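Local coordinates for mandelate racemase/muconate lactonizing enzyme (Polaromonas sp., PDB 2OG9) that probably catalyses metal-dependent proton abstraction beside a substrate carboxylate, as enolase-superfamily enzymes do, with mandelate racemisation as its likely reaction, at the interface of chains A and B and the interface of chains A and C. Sequence-based numbering; all coordinates share one arbitrary frame. Chains: chain A/B/C, Mandelate racemase/muconate lactonizing enzyme.

Contact 1: the interface of chains A and B. Residues chain A 255-256, 258; chain B 224-225, 228, 256-257.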
loop_
_atom_site.group_PDB
_atom_site.type_symbol
_atom_site.label_atom_id
_atom_site.label_comp_id
_atom_site.label_asym_id
_atom_site.label_seq_id
_atom_site.Cartn_x
_atom_site.Cartn_y
_atom_site.Cartn_z
ATOM N N LEU A 255 -14.235 -3.125 -11.827
ATOM C CA LEU A 255 -14.335 -3.795 -10.536
ATOM C C LEU A 255 -15.791 -4.079 -10.179
ATOM O O LEU A 255 -16.110 -5.121 -9.616
ATOM C CB LEU A 255 -13.695 -2.932 -9.436
ATOM C CG LEU A 255 -13.772 -3.473 -8.002
ATOM C CD1 LEU A 255 -13.089 -4.828 -7.930
ATOM C CD2 LEU A 255 -13.108 -2.492 -7.033
ATOM N N GLN A 256 -16.665 -3.146 -10.536
ATOM C CA GLN A 256 -18.089 -3.233 -10.232
ATOM C C GLN A 256 -18.912 -4.160 -11.121
ATOM O O GLN A 256 -19.744 -4.924 -10.629
ATOM C CB GLN A 256 -18.692 -1.818 -10.289
ATOM C CG GLN A 256 -20.200 -1.714 -10.046
ATOM C CD GLN A 256 -20.608 -2.135 -8.643
ATOM O OE1 GLN A 256 -19.950 -1.783 -7.660
ATOM N NE2 GLN A 256 -21.703 -2.881 -8.544
ATOM N N ASP A 258 -19.834 -7.121 -14.225
ATOM C CA ASP A 258 -19.481 -8.417 -14.801
ATOM C C ASP A 258 -19.008 -8.221 -16.237
ATOM O O ASP A 258 -18.060 -8.862 -16.688
ATOM C CB ASP A 258 -20.695 -9.353 -14.824
ATOM C CG ASP A 258 -21.075 -9.870 -13.450
ATOM O OD1 ASP A 258 -20.310 -9.655 -12.483
ATOM O OD2 ASP A 258 -22.144 -10.512 -13.345
ATOM N N GLN B 224 -16.773 -15.113 -14.939
ATOM C CA GLN B 224 -17.570 -14.073 -14.304
ATOM C C GLN B 224 -19.065 -14.340 -14.479
ATOM O O GLN B 224 -19.833 -14.274 -13.521
ATOM C CB GLN B 224 -17.220 -12.713 -14.911
ATOM C CG GLN B 224 -17.781 -11.518 -14.158
ATOM C CD GLN B 224 -17.081 -11.286 -12.830
ATOM O OE1 GLN B 224 -15.899 -11.589 -12.682
ATOM N NE2 GLN B 224 -17.804 -10.727 -11.867
ATOM N N ARG B 225 -19.468 -14.642 -15.710
ATOM C CA ARG B 225 -20.872 -14.908 -16.021
ATOM C C ARG B 225 -21.389 -16.211 -15.410
ATOM O O ARG B 225 -22.509 -16.257 -14.905
ATOM C CB ARG B 225 -21.088 -14.928 -17.542
ATOM C CG ARG B 225 -21.443 -13.572 -18.160
ATOM C CD ARG B 225 -20.350 -12.533 -17.969
ATOM N NE ARG B 225 -20.774 -11.212 -18.437
ATOM C CZ ARG B 225 -20.632 -10.767 -19.683
ATOM N NH1 ARG B 225 -20.064 -11.530 -20.608
ATOM N NH2 ARG B 225 -21.081 -9.560 -20.010
ATOM N N ARG B 228 -21.836 -15.940 -11.640
ATOM C CA ARG B 228 -23.032 -15.139 -11.399
ATOM C C ARG B 228 -24.273 -16.032 -11.415
ATOM O O ARG B 228 -25.111 -15.972 -10.517
ATOM C CB ARG B 228 -23.164 -14.061 -12.480
ATOM C CG ARG B 228 -24.383 -13.153 -12.330
ATOM C CD ARG B 228 -24.323 -12.346 -11.043
ATOM N NE ARG B 228 -23.196 -11.416 -11.036
ATOM C CZ ARG B 228 -22.780 -10.756 -9.958
ATOM N NH1 ARG B 228 -23.400 -10.924 -8.796
ATOM N NH2 ARG B 228 -21.738 -9.936 -10.039
ATOM N N GLN B 256 -15.919 -10.777 -5.389
ATOM C CA GLN B 256 -17.234 -10.486 -5.949
ATOM C C GLN B 256 -18.362 -11.433 -5.550
ATOM O O GLN B 256 -19.466 -10.991 -5.228
ATOM C CB GLN B 256 -17.121 -10.460 -7.484
ATOM C CG GLN B 256 -18.421 -10.218 -8.255
ATOM C CD GLN B 256 -19.020 -8.845 -7.997
ATOM O OE1 GLN B 256 -18.306 -7.839 -7.957
ATOM N NE2 GLN B 256 -20.338 -8.795 -7.832
ATOM N N PHE B 257 -18.085 -12.731 -5.550
ATOM C CA PHE B 257 -19.128 -13.712 -5.271
ATOM C C PHE B 257 -19.214 -14.352 -3.888
ATOM O O PHE B 257 -18.213 -14.512 -3.189
ATOM C CB PHE B 257 -19.045 -14.799 -6.342
ATOM C CG PHE B 257 -19.208 -14.274 -7.743
ATOM C CD1 PHE B 257 -20.460 -13.885 -8.210
ATOM C CD2 PHE B 257 -18.106 -14.146 -8.586
ATOM C CE1 PHE B 257 -20.618 -13.377 -9.503
ATOM C CE2 PHE B 257 -18.249 -13.640 -9.876
ATOM C CZ PHE B 257 -19.510 -13.253 -10.337
#
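A:Asp258 and B:Arg228 meet because each turns its side chain towards the other: in the aspartate CG stands beside the backbone N and anti to the carbonyl carbon (chi1 -73°), while the arginine starts with CG anti to its own N and then bends at both chi2 and chi3, swinging the guanidinium round side-on to the carboxylate. The result is a worked example of a bidentate salt bridge. NE of B:Arg228 gives a hydrogen bond to OD2 of A:Asp258 at 2.7 Å, on the syn lone pair of that oxygen. NH2 of B:Arg228 reaches OD1 of A:Asp258 on the syn side, slightly tilted from the carboxylate plane, at 2.8 Å, and this second bond is almost straight (177° at the hydrogen). The two flat groups are nearly coplanar. A third donor comes from a different direction: the amide NE2 of B:Gln224 bonds to OD1 of A:Asp258 at 2.8 Å from well above the carboxylate plane (46°). OD1 is thus gripped by two donors, and CG of B:Gln224 also packs 3.6 Å from CA of A:Asp258. The guanidinium has its own support within chain B, where CE1 of B:Phe257 lies over the centre of one face, and CG of B:Gln256 in turn covers a face of that phenyl ring, while NE2 of B:Gln256 lies in plane at the guanidinium edge. Both second-shell groups are likely to limit the arginine's swing. An alanine in place of A:Asp258 would probably leave the charge of B:Arg228 without its mate and the B:Gln224 amide free to turn. B:Gln224 and B:Arg228 lie one turn apart on helix 220-230, in the C-terminal TIM-barrel domain; A:Asp258 sits in the loop between helix 247-256 and strand 261-263 of the same domain in the neighbouring chain, just past A:Phe257, which with A:Ala254 contributes to a calcium site.

Contact 2: the interface of chains A and C. Residues chain A 75, 78-79, 82, 109, 114-115; chain C 71-73, 75, 114.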
loop_
_atom_site.group_PDB
_atom_site.type_symbol
_atom_site.label_atom_id
_atom_site.label_comp_id
_atom_site.label_asym_id
_atom_site.label_seq_id
_atom_site.Cartn_x
_atom_site.Cartn_y
_atom_site.Cartn_z
ATOM N N GLY A 75 2.140 16.009 -40.484
ATOM C CA GLY A 75 3.176 15.968 -39.469
ATOM C C GLY A 75 3.962 14.670 -39.483
ATOM O O GLY A 75 5.184 14.684 -39.351
ATOM N N ALA A 78 6.280 14.628 -42.659
ATOM C CA ALA A 78 7.380 15.568 -42.495
ATOM C C ALA A 78 8.453 15.011 -41.574
ATOM O O ALA A 78 9.641 15.115 -41.870
ATOM C CB ALA A 78 6.860 16.896 -41.953
ATOM N N HIS A 79 8.042 14.418 -40.457
ATOM C CA HIS A 79 9.015 13.859 -39.525
ATOM C C HIS A 79 9.693 12.627 -40.126
ATOM O O HIS A 79 10.913 12.468 -40.032
ATOM C CB HIS A 79 8.349 13.489 -38.196
ATOM C CG HIS A 79 9.328 13.279 -37.082
ATOM N ND1 HIS A 79 10.048 14.313 -36.525
ATOM C CD2 HIS A 79 9.737 12.152 -36.454
ATOM C CE1 HIS A 79 10.861 13.832 -35.600
ATOM N NE2 HIS A 79 10.692 12.523 -35.537
ATOM N N GLU A 82 12.349 13.657 -42.431
ATOM C CA GLU A 82 13.521 14.197 -41.758
ATOM C C GLU A 82 14.412 13.148 -41.104
ATOM O O GLU A 82 15.630 13.300 -41.090
ATOM C CB GLU A 82 13.095 15.237 -40.720
ATOM C CG GLU A 82 14.256 15.874 -39.978
ATOM C CD GLU A 82 13.809 16.984 -39.047
ATOM O OE1 GLU A 82 12.714 16.864 -38.464
ATOM O OE2 GLU A 82 14.558 17.973 -38.888
ATOM N N ALA A 109 11.130 15.422 -29.319
ATOM C CA ALA A 109 9.754 15.141 -29.728
ATOM C C ALA A 109 9.083 14.110 -28.818
ATOM O O ALA A 109 7.881 13.872 -28.925
ATOM C CB ALA A 109 9.724 14.659 -31.181
ATOM N N LEU A 114 3.047 11.883 -32.906
ATOM C CA LEU A 114 3.433 11.907 -34.314
ATOM C C LEU A 114 4.824 11.382 -34.654
ATOM O O LEU A 114 4.986 10.682 -35.655
ATOM C CB LEU A 114 3.292 13.326 -34.881
ATOM C CG LEU A 114 1.901 13.967 -34.885
ATOM C CD1 LEU A 114 1.984 15.358 -35.504
ATOM C CD2 LEU A 114 0.924 13.098 -35.673
ATOM N N SER A 115 5.831 11.709 -33.848
ATOM C CA SER A 115 7.182 11.256 -34.162
ATOM C C SER A 115 7.342 9.738 -34.079
ATOM O O SER A 115 7.938 9.128 -34.968
ATOM C CB SER A 115 8.206 11.940 -33.254
ATOM O OG SER A 115 7.966 11.636 -31.895
ATOM N N ALA C 71 15.740 16.465 -34.886
ATOM C CA ALA C 71 14.500 16.218 -35.627
ATOM C C ALA C 71 13.206 16.637 -34.931
ATOM O O ALA C 71 13.008 16.386 -33.746
ATOM C CB ALA C 71 14.422 14.749 -36.029
ATOM N N GLY C 72 12.321 17.283 -35.686
ATOM C CA GLY C 72 11.053 17.710 -35.125
ATOM C C GLY C 72 10.477 18.974 -35.732
ATOM O O GLY C 72 9.261 19.139 -35.766
ATOM N N GLY C 73 11.346 19.866 -36.204
ATOM C CA GLY C 73 10.896 21.121 -36.787
ATOM C C GLY C 73 9.859 20.973 -37.884
ATOM O O GLY C 73 8.771 21.551 -37.789
ATOM N N GLY C 75 7.918 18.484 -38.687
ATOM C CA GLY C 75 6.695 17.874 -38.195
ATOM C C GLY C 75 5.823 18.845 -37.429
ATOM O O GLY C 75 4.606 18.875 -37.613
ATOM N N LEU C 114 5.075 15.924 -30.917
ATOM C CA LEU C 114 4.994 16.958 -31.942
ATOM C C LEU C 114 3.668 17.706 -32.062
ATOM O O LEU C 114 3.665 18.929 -32.210
ATOM C CB LEU C 114 5.355 16.373 -33.311
ATOM C CG LEU C 114 6.773 15.813 -33.477
ATOM C CD1 LEU C 114 6.966 15.327 -34.907
ATOM C CD2 LEU C 114 7.798 16.889 -33.143
HETATM O O HOH W 1 5.707 13.073 -31.204
HETATM O O HOH W 2 10.106 16.696 -38.045
HETATM O O HOH W 3 14.128 19.793 -36.843
#
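The imidazole of A:His79 presents its edge, in plane, to the peptide between C:Ala71 and C:Gly72, with the carbonyl O of the first and the N of the second lying there; above the ring plane, towards its CG-ND1 side rather than over the centre, comes the methyl CD1 of C:Leu114, 3.6 Å from ND1. The second flat group, the carboxylate of A:Glu82, takes a hydrogen bond on OE1 from the backbone N of C:Gly72 at 2.8 Å, arriving from above its plane (38°). All these residues belong to the N-terminal domain of the enolase-superfamily fold, here pairing across a two-fold. The glutamate works much like a helix cap supplied by the partner chain. Its CG stands anti to the backbone N (chi1 -179°) and the chain runs on nearly straight, which carries the carboxylate across to the start of helix 73-83 in chain C. Water 3 links OE2 to the N of C:Gly73, and water 2 joins OE1 and A:His79 ND1 to the N of C:Gly75, lying 2.9 Å from that nitrogen. The positive end of the helix dipole would probably stabilise a negative charge on A:Glu82. Nearer the symmetry axis the contact becomes apolar and tight. C:Leu114 inserts its branched tip between A:Ala109, whose CB touches CD2 at 3.5 Å, and A:His79, while CB of A:Ser115 borders CD1. Its CB meets CB of A:Leu114 at 4.0 Å, the two leucines crossing obliquely. Water 1 ties down the beginning of the C-chain helix 114-133: it lies 2.9 Å from the N of C:Leu114 and also contacts A:Ala109 O and the N and OG of A:Ser115. Where the paired helices 73-83 come together, small residues allow the approach, with the carbonyl O of A:Gly75 lying 3.7 Å from CA of C:Gly75.

The C-alpha centres of contact 1 and contact 2 are about 46 Å apart, and the two share no residue or secondary-structure element. Chain A belongs to both, but offers its barrel domain at contact 1 and its N-terminal domain at contact 2. The symmetry also differs: contact 2 belongs to a two-fold interface, whose contacts recur with the chains exchanged, whereas contact 1 belongs to an interface that is not an exact two-fold and joins largely different surfaces, though both include Gln256. Combining two such interface types can build a closed assembly, which fits the eight copies deposited, although the structure alone does not show the oligomer in solution.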